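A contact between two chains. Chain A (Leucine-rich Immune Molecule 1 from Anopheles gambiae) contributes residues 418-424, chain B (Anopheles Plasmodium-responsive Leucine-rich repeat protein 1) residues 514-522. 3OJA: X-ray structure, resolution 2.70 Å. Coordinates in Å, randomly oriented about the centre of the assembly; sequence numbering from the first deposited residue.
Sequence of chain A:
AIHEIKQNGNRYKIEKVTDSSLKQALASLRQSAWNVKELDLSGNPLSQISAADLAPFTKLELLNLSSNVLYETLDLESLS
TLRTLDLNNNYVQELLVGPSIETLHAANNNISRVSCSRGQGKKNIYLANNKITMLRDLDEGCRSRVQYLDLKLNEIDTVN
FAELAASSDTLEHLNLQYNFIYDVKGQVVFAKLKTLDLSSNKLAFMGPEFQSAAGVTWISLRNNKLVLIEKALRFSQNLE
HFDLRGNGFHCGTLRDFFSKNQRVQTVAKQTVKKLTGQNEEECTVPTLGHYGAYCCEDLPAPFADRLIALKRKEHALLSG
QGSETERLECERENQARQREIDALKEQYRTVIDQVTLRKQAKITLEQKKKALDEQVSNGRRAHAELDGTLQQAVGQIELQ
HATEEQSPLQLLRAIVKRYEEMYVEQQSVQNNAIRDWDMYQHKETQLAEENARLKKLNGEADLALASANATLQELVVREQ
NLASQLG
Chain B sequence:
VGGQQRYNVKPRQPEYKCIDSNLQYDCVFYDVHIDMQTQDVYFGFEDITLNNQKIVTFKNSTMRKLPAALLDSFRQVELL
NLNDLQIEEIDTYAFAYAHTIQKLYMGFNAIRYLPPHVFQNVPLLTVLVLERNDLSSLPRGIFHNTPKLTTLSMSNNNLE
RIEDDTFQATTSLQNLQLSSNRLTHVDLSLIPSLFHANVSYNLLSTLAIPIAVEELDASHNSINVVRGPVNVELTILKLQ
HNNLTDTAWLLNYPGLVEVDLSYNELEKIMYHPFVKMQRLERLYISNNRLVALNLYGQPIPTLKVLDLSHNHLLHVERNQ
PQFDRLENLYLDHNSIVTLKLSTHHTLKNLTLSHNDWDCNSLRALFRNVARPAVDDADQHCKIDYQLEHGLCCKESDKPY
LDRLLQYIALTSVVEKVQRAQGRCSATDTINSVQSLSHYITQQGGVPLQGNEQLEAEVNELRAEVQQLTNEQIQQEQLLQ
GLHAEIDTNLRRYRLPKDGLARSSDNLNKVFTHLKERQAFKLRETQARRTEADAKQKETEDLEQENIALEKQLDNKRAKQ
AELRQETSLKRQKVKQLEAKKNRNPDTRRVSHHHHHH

Chain A (418-424) RYEEMYV
Chain B, residues 514-522: LKERQAFKL

Both stretches are helical throughout and belong to longer helices that extend beyond either end. Their phi/psi values stay near -65/-42, and i to i+4 backbone hydrogen bonds confirm the assignment: Tyr A423 N to Tyr A419 O at 3.0 Å on one chain, Gln B518 N to Leu B514 O at 2.9 Å and Lys B521 N to Arg B517 O at 3.0 Å on the other. The helices run in the same direction, with 12° between their N-to-C vectors and a closest axial approach of 10.1 Å. The register is set by Tyr A419 CA to Leu B514 CA at 6.6 Å and, one four-residue step later, Tyr A423 CA to Gln B518 CA at 6.1 Å. Together the stretches bury 559 Å², most heavily at Tyr A423 and Tyr A419.

The charged and aromatic contacts centre on Arg B517. Its CA-to-CB bond points toward chain A, and chi1 to chi3 of t, t and p, with chi4 at 160°, carry the guanidinium across Tyr A423. The Tyr A423 bond leaves sideways, but chi1 t and chi2 of 65° bring the ring nearer to chain B. The two planar groups stack flat, with centres 3.9 Å apart and planes at 8°. Arg B517 CZ lies 3.9 Å from the centroid of the Tyr A423 ring (CG, CD1, CD2, CE1, CE2, CZ) and 10° off its normal, which satisfies cation-pi geometry. The same guanidinium uses its edge for a salt bridge: Arg B517 NH2 donates a hydrogen bond to Glu A420 OE2 at 3.0 Å, with an N-H...O angle of 148°. Glu A420, chi1 m and chi2 m, starts sideways and folds its carboxylate closer. Arginine thus serves both partners, its flat cation facing the ring while its in-plane N-H meets the acid.

Apolar packing begins at Leu B514 (m, t) and Tyr A419 (chi1 m, chi2 -77°), both buried and both pointing toward the opposing helix. Leu B514 CB comes within 3.7 Å of Tyr A419 CG and sits over the ring face, 16° off the normal, a CH-pi contact. Alongside, the aliphatic part of Lys B515 reaches the same tyrosine, with CG 3.0 Å from Tyr A419 OH, while the end of the lysine leads away. Lys B521, pointing toward chain A with chi1 t and chi2 p, likewise packs through its methylenes, CD lying 3.6 Å from Tyr A423 CE1.

Polar contacts around Gln B518 are looser. With chi1 t, chi2 p and chi3 35°, its amide comes nearer to chain A, where OE1 is 3.7 Å from Met A422 CB. OE1 is also 3.5 Å from Tyr A423 N, but the angle is poor for a hydrogen bond, and that nitrogen already donates within its own helix. A water instead links the chains, donating to Met A422 O at 3.0 Å and weakly accepting from Gln B518 NE2 at 3.2 Å.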

ATOM      1  N   ARG A 418      18.676  -8.052   0.459  1.00 19.39           N
ATOM      2  CA  ARG A 418      19.547  -7.854   1.611  1.00 19.04           C
ATOM      3  C   ARG A 418      18.857  -7.031   2.702  1.00 29.00           C
ATOM      4  O   ARG A 418      18.921  -7.366   3.868  1.00 29.22           O
ATOM      5  CB  ARG A 418      20.842  -7.203   1.166  1.00 22.20           C
ATOM      6  CG  ARG A 418      21.829  -6.907   2.244  1.00 26.01           C
ATOM      7  CD  ARG A 418      22.241  -8.142   2.973  1.00 29.74           C
ATOM      8  NE  ARG A 418      23.102  -7.784   4.105  1.00 29.48           N
ATOM      9  CZ  ARG A 418      23.201  -8.507   5.215  1.00 33.49           C
ATOM     10  NH1 ARG A 418      22.500  -9.619   5.351  1.00 45.85           N
ATOM     11  NH2 ARG A 418      23.966  -8.113   6.212  1.00 45.60           N
ATOM     12  N   TYR A 419      18.148  -5.988   2.323  1.00 16.58           N
ATOM     13  CA  TYR A 419      17.428  -5.230   3.288  1.00 21.76           C
ATOM     14  C   TYR A 419      16.419  -6.147   3.981  1.00 24.76           C
ATOM     15  O   TYR A 419      16.203  -6.009   5.155  1.00 25.85           O
ATOM     16  CB  TYR A 419      16.729  -4.047   2.622  1.00 11.02           C
ATOM     17  CG  TYR A 419      17.594  -2.828   2.533  1.00 15.14           C
ATOM     18  CD1 TYR A 419      17.820  -2.038   3.622  1.00 19.91           C
ATOM     19  CD2 TYR A 419      18.188  -2.454   1.352  1.00 23.06           C
ATOM     20  CE1 TYR A 419      18.592  -0.910   3.541  1.00 15.79           C
ATOM     21  CE2 TYR A 419      18.953  -1.320   1.267  1.00 27.53           C
ATOM     22  CZ  TYR A 419      19.151  -0.552   2.364  1.00 27.39           C
ATOM     23  OH  TYR A 419      19.944   0.571   2.283  1.00 26.91           O
ATOM     24  N   GLU A 420      15.785  -7.064   3.252  1.00 22.85           N
ATOM     25  CA  GLU A 420      14.819  -7.968   3.848  1.00 23.39           C
ATOM     26  C   GLU A 420      15.506  -8.883   4.848  1.00 22.31           C
ATOM     27  O   GLU A 420      15.012  -9.037   5.949  1.00 25.62           O
ATOM     28  CB  GLU A 420      14.111  -8.813   2.803  1.00 21.16           C
ATOM     29  CG  GLU A 420      13.102  -8.065   1.984  1.00 19.24           C
ATOM     30  CD  GLU A 420      11.991  -7.481   2.812  1.00 39.54           C
ATOM     31  OE1 GLU A 420      11.516  -8.229   3.715  1.00 21.78           O
ATOM     32  OE2 GLU A 420      11.573  -6.314   2.535  1.00 20.71           O
ATOM     33  N   GLU A 421      16.641  -9.485   4.497  1.00 26.27           N
ATOM     34  CA  GLU A 421      17.445 -10.217   5.493  1.00 19.41           C
ATOM     35  C   GLU A 421      17.755  -9.376   6.780  1.00 28.31           C
ATOM     36  O   GLU A 421      17.836  -9.887   7.887  1.00 22.95           O
ATOM     37  CB  GLU A 421      18.780 -10.645   4.888  1.00 27.33           C
ATOM     38  CG  GLU A 421      18.782 -11.907   4.089  1.00 30.22           C
ATOM     39  CD  GLU A 421      20.124 -12.131   3.366  1.00 36.90           C
ATOM     40  OE1 GLU A 421      20.898 -11.171   3.144  1.00 44.39           O
ATOM     41  OE2 GLU A 421      20.414 -13.277   3.000  1.00 48.24           O
ATOM     42  N   MET A 422      17.993  -8.093   6.610  1.00 17.24           N
ATOM     43  CA  MET A 422      18.547  -7.310   7.652  1.00 14.08           C
ATOM     44  C   MET A 422      17.439  -7.029   8.607  1.00 32.12           C
ATOM     45  O   MET A 422      17.641  -7.152   9.826  1.00 19.09           O
ATOM     46  CB  MET A 422      19.128  -6.016   7.092  1.00 17.06           C
ATOM     47  CG  MET A 422      20.509  -6.211   6.528  1.00 14.19           C
ATOM     48  SD  MET A 422      21.101  -4.884   5.519  1.00 23.63           S
ATOM     49  CE  MET A 422      20.480  -3.394   6.299  1.00 22.35           C
ATOM     50  N   TYR A 423      16.278  -6.658   8.033  1.00 19.44           N
ATOM     51  CA  TYR A 423      15.050  -6.438   8.756  1.00 16.60           C
ATOM     52  C   TYR A 423      14.659  -7.660   9.603  1.00 30.80           C
ATOM     53  O   TYR A 423      14.373  -7.543  10.780  1.00 24.58           O
ATOM     54  CB  TYR A 423      13.940  -6.209   7.784  1.00 18.60           C
ATOM     55  CG  TYR A 423      12.710  -5.660   8.419  1.00 15.27           C
ATOM     56  CD1 TYR A 423      12.725  -4.420   8.980  1.00 27.26           C
ATOM     57  CD2 TYR A 423      11.546  -6.377   8.465  1.00 25.18           C
ATOM     58  CE1 TYR A 423      11.625  -3.882   9.568  1.00 30.17           C
ATOM     59  CE2 TYR A 423      10.413  -5.857   9.042  1.00 17.27           C
ATOM     60  CZ  TYR A 423      10.453  -4.600   9.589  1.00 33.84           C
ATOM     61  OH  TYR A 423       9.351  -4.017  10.173  1.00 27.30           O
ATOM     62  N   VAL A 424      14.606  -8.826   8.983  1.00 19.85           N
ATOM     63  CA  VAL A 424      14.395 -10.018   9.707  1.00 11.84           C
ATOM     64  C   VAL A 424      15.457 -10.194  10.814  1.00 30.21           C
ATOM     65  O   VAL A 424      15.063 -10.469  11.951  1.00 33.66           O
ATOM     66  CB  VAL A 424      14.276 -11.200   8.757  1.00 22.33           C
ATOM     67  CG1 VAL A 424      14.692 -12.491   9.416  1.00 27.77           C
ATOM     68  CG2 VAL A 424      12.867 -11.321   8.267  1.00 12.32           C
TER
ATOM     69  N   LEU B 514      13.383   1.575   2.460  1.00 26.79           N
ATOM     70  CA  LEU B 514      14.046   0.484   3.146  1.00 21.06           C
ATOM     71  C   LEU B 514      14.975   0.962   4.248  1.00 31.21           C
ATOM     72  O   LEU B 514      14.960   0.346   5.320  1.00 28.89           O
ATOM     73  CB  LEU B 514      14.792  -0.392   2.183  1.00 10.80           C
ATOM     74  CG  LEU B 514      13.740  -0.962   1.264  1.00 27.09           C
ATOM     75  CD1 LEU B 514      14.401  -1.672   0.116  1.00 22.30           C
ATOM     76  CD2 LEU B 514      12.717  -1.908   2.017  1.00 19.31           C
ATOM     77  N   LYS B 515      15.734   2.049   4.003  1.00 20.92           N
ATOM     78  CA  LYS B 515      16.736   2.553   4.919  1.00 13.54           C
ATOM     79  C   LYS B 515      16.111   3.165   6.172  1.00 27.97           C
ATOM     80  O   LYS B 515      16.598   2.974   7.297  1.00 21.22           O
ATOM     81  CB  LYS B 515      17.571   3.594   4.224  1.00 16.89           C
ATOM     82  CG  LYS B 515      18.743   2.990   3.470  1.00 21.69           C
ATOM     83  CD  LYS B 515      19.672   4.028   2.820  1.00 24.18           C
ATOM     84  CE  LYS B 515      18.969   4.971   1.817  1.00 30.55           C
ATOM     85  NZ  LYS B 515      19.926   5.698   0.950  1.00 32.27           N
ATOM     86  N   GLU B 516      15.018   3.895   5.964  1.00 18.58           N
ATOM     87  CA  GLU B 516      14.234   4.420   7.050  1.00 26.44           C
ATOM     88  C   GLU B 516      13.693   3.274   7.858  1.00 28.84           C
ATOM     89  O   GLU B 516      13.755   3.326   9.079  1.00 30.21           O
ATOM     90  CB  GLU B 516      13.097   5.332   6.565  1.00 21.44           C
ATOM     91  CG  GLU B 516      13.662   6.549   5.875  1.00 28.24           C
ATOM     92  CD  GLU B 516      12.698   7.724   5.654  1.00 53.25           C
ATOM     93  OE1 GLU B 516      11.446   7.539   5.454  1.00 35.07           O
ATOM     94  OE2 GLU B 516      13.259   8.861   5.649  1.00 47.44           O
ATOM     95  N   ARG B 517      13.179   2.240   7.192  1.00 24.73           N
ATOM     96  CA  ARG B 517      12.577   1.136   7.888  1.00 18.23           C
ATOM     97  C   ARG B 517      13.599   0.416   8.704  1.00 20.47           C
ATOM     98  O   ARG B 517      13.350   0.208   9.844  1.00 26.17           O
ATOM     99  CB  ARG B 517      11.873   0.172   6.953  1.00 28.53           C
ATOM    100  CG  ARG B 517      10.971  -0.826   7.662  1.00 11.86           C
ATOM    101  CD  ARG B 517      10.432  -1.768   6.684  1.00 17.07           C
ATOM    102  NE  ARG B 517      11.453  -2.565   6.026  1.00 25.02           N
ATOM    103  CZ  ARG B 517      11.193  -3.708   5.408  1.00 21.74           C
ATOM    104  NH1 ARG B 517       9.955  -4.146   5.405  1.00 35.54           N
ATOM    105  NH2 ARG B 517      12.136  -4.411   4.807  1.00 21.24           N
ATOM    106  N   GLN B 518      14.738   0.043   8.148  1.00 21.69           N
ATOM    107  CA  GLN B 518      15.862  -0.436   8.955  1.00 22.93           C
ATOM    108  C   GLN B 518      16.169   0.464  10.181  1.00 29.39           C
ATOM    109  O   GLN B 518      16.395  -0.007  11.260  1.00 27.54           O
ATOM    110  CB  GLN B 518      17.131  -0.533   8.099  1.00 22.17           C
ATOM    111  CG  GLN B 518      18.302  -1.222   8.749  1.00 17.68           C
ATOM    112  CD  GLN B 518      17.944  -2.626   9.234  1.00 34.40           C
ATOM    113  OE1 GLN B 518      17.147  -3.332   8.617  1.00 43.33           O
ATOM    114  NE2 GLN B 518      18.524  -3.037  10.354  1.00 42.85           N
ATOM    115  N   ALA B 519      16.188   1.762  10.023  1.00 24.00           N
ATOM    116  CA  ALA B 519      16.650   2.609  11.116  1.00 32.42           C
ATOM    117  C   ALA B 519      15.676   2.650  12.292  1.00 30.85           C
ATOM    118  O   ALA B 519      16.040   2.743  13.479  1.00 24.16           O
ATOM    119  CB  ALA B 519      16.894   4.020  10.596  1.00 17.87           C
ATOM    120  N   PHE B 520      14.420   2.613  11.925  1.00 20.94           N
ATOM    121  CA  PHE B 520      13.388   2.735  12.873  1.00 22.69           C
ATOM    122  C   PHE B 520      13.279   1.392  13.577  1.00 35.67           C
ATOM    123  O   PHE B 520      13.072   1.348  14.797  1.00 37.53           O
ATOM    124  CB  PHE B 520      12.094   3.064  12.158  1.00 36.50           C
ATOM    125  CG  PHE B 520      10.918   3.060  13.035  1.00 33.49           C
ATOM    126  CD1 PHE B 520      10.463   4.236  13.582  1.00 34.57           C
ATOM    127  CD2 PHE B 520      10.305   1.869  13.363  1.00 31.83           C
ATOM    128  CE1 PHE B 520       9.407   4.207  14.420  1.00 36.33           C
ATOM    129  CE2 PHE B 520       9.248   1.839  14.206  1.00 27.65           C
ATOM    130  CZ  PHE B 520       8.788   2.997  14.724  1.00 36.21           C
ATOM    131  N   LYS B 521      13.442   0.290  12.852  1.00 22.31           N
ATOM    132  CA  LYS B 521      13.459  -0.956  13.535  1.00 21.53           C
ATOM    133  C   LYS B 521      14.640  -1.079  14.458  1.00 25.55           C
ATOM    134  O   LYS B 521      14.528  -1.668  15.509  1.00 30.05           O
ATOM    135  CB  LYS B 521      13.522  -2.129  12.602  1.00 29.52           C
ATOM    136  CG  LYS B 521      13.116  -3.405  13.304  1.00 26.65           C
ATOM    137  CD  LYS B 521      11.619  -3.462  13.143  1.00 25.95           C
ATOM    138  CE  LYS B 521      11.029  -4.036  14.298  1.00 16.15           C
ATOM    139  NZ  LYS B 521       9.631  -4.079  14.034  1.00 32.35           N
ATOM    140  N   LEU B 522      15.785  -0.593  14.057  1.00 17.06           N
ATOM    141  CA  LEU B 522      16.951  -0.711  14.903  1.00 24.92           C
ATOM    142  C   LEU B 522      16.763   0.128  16.189  1.00 27.79           C
ATOM    143  O   LEU B 522      17.102  -0.285  17.273  1.00 25.72           O
ATOM    144  CB  LEU B 522      18.194  -0.246  14.135  1.00 23.72           C
ATOM    145  CG  LEU B 522      19.481  -0.056  14.915  1.00 33.29           C
ATOM    146  CD1 LEU B 522      20.183  -1.416  15.001  1.00 37.92           C
ATOM    147  CD2 LEU B 522      20.364   1.004  14.256  1.00 22.50           C
TER
HETATM  148  O   HOH W   1      20.074  -5.782  11.010  1.00 20.31           O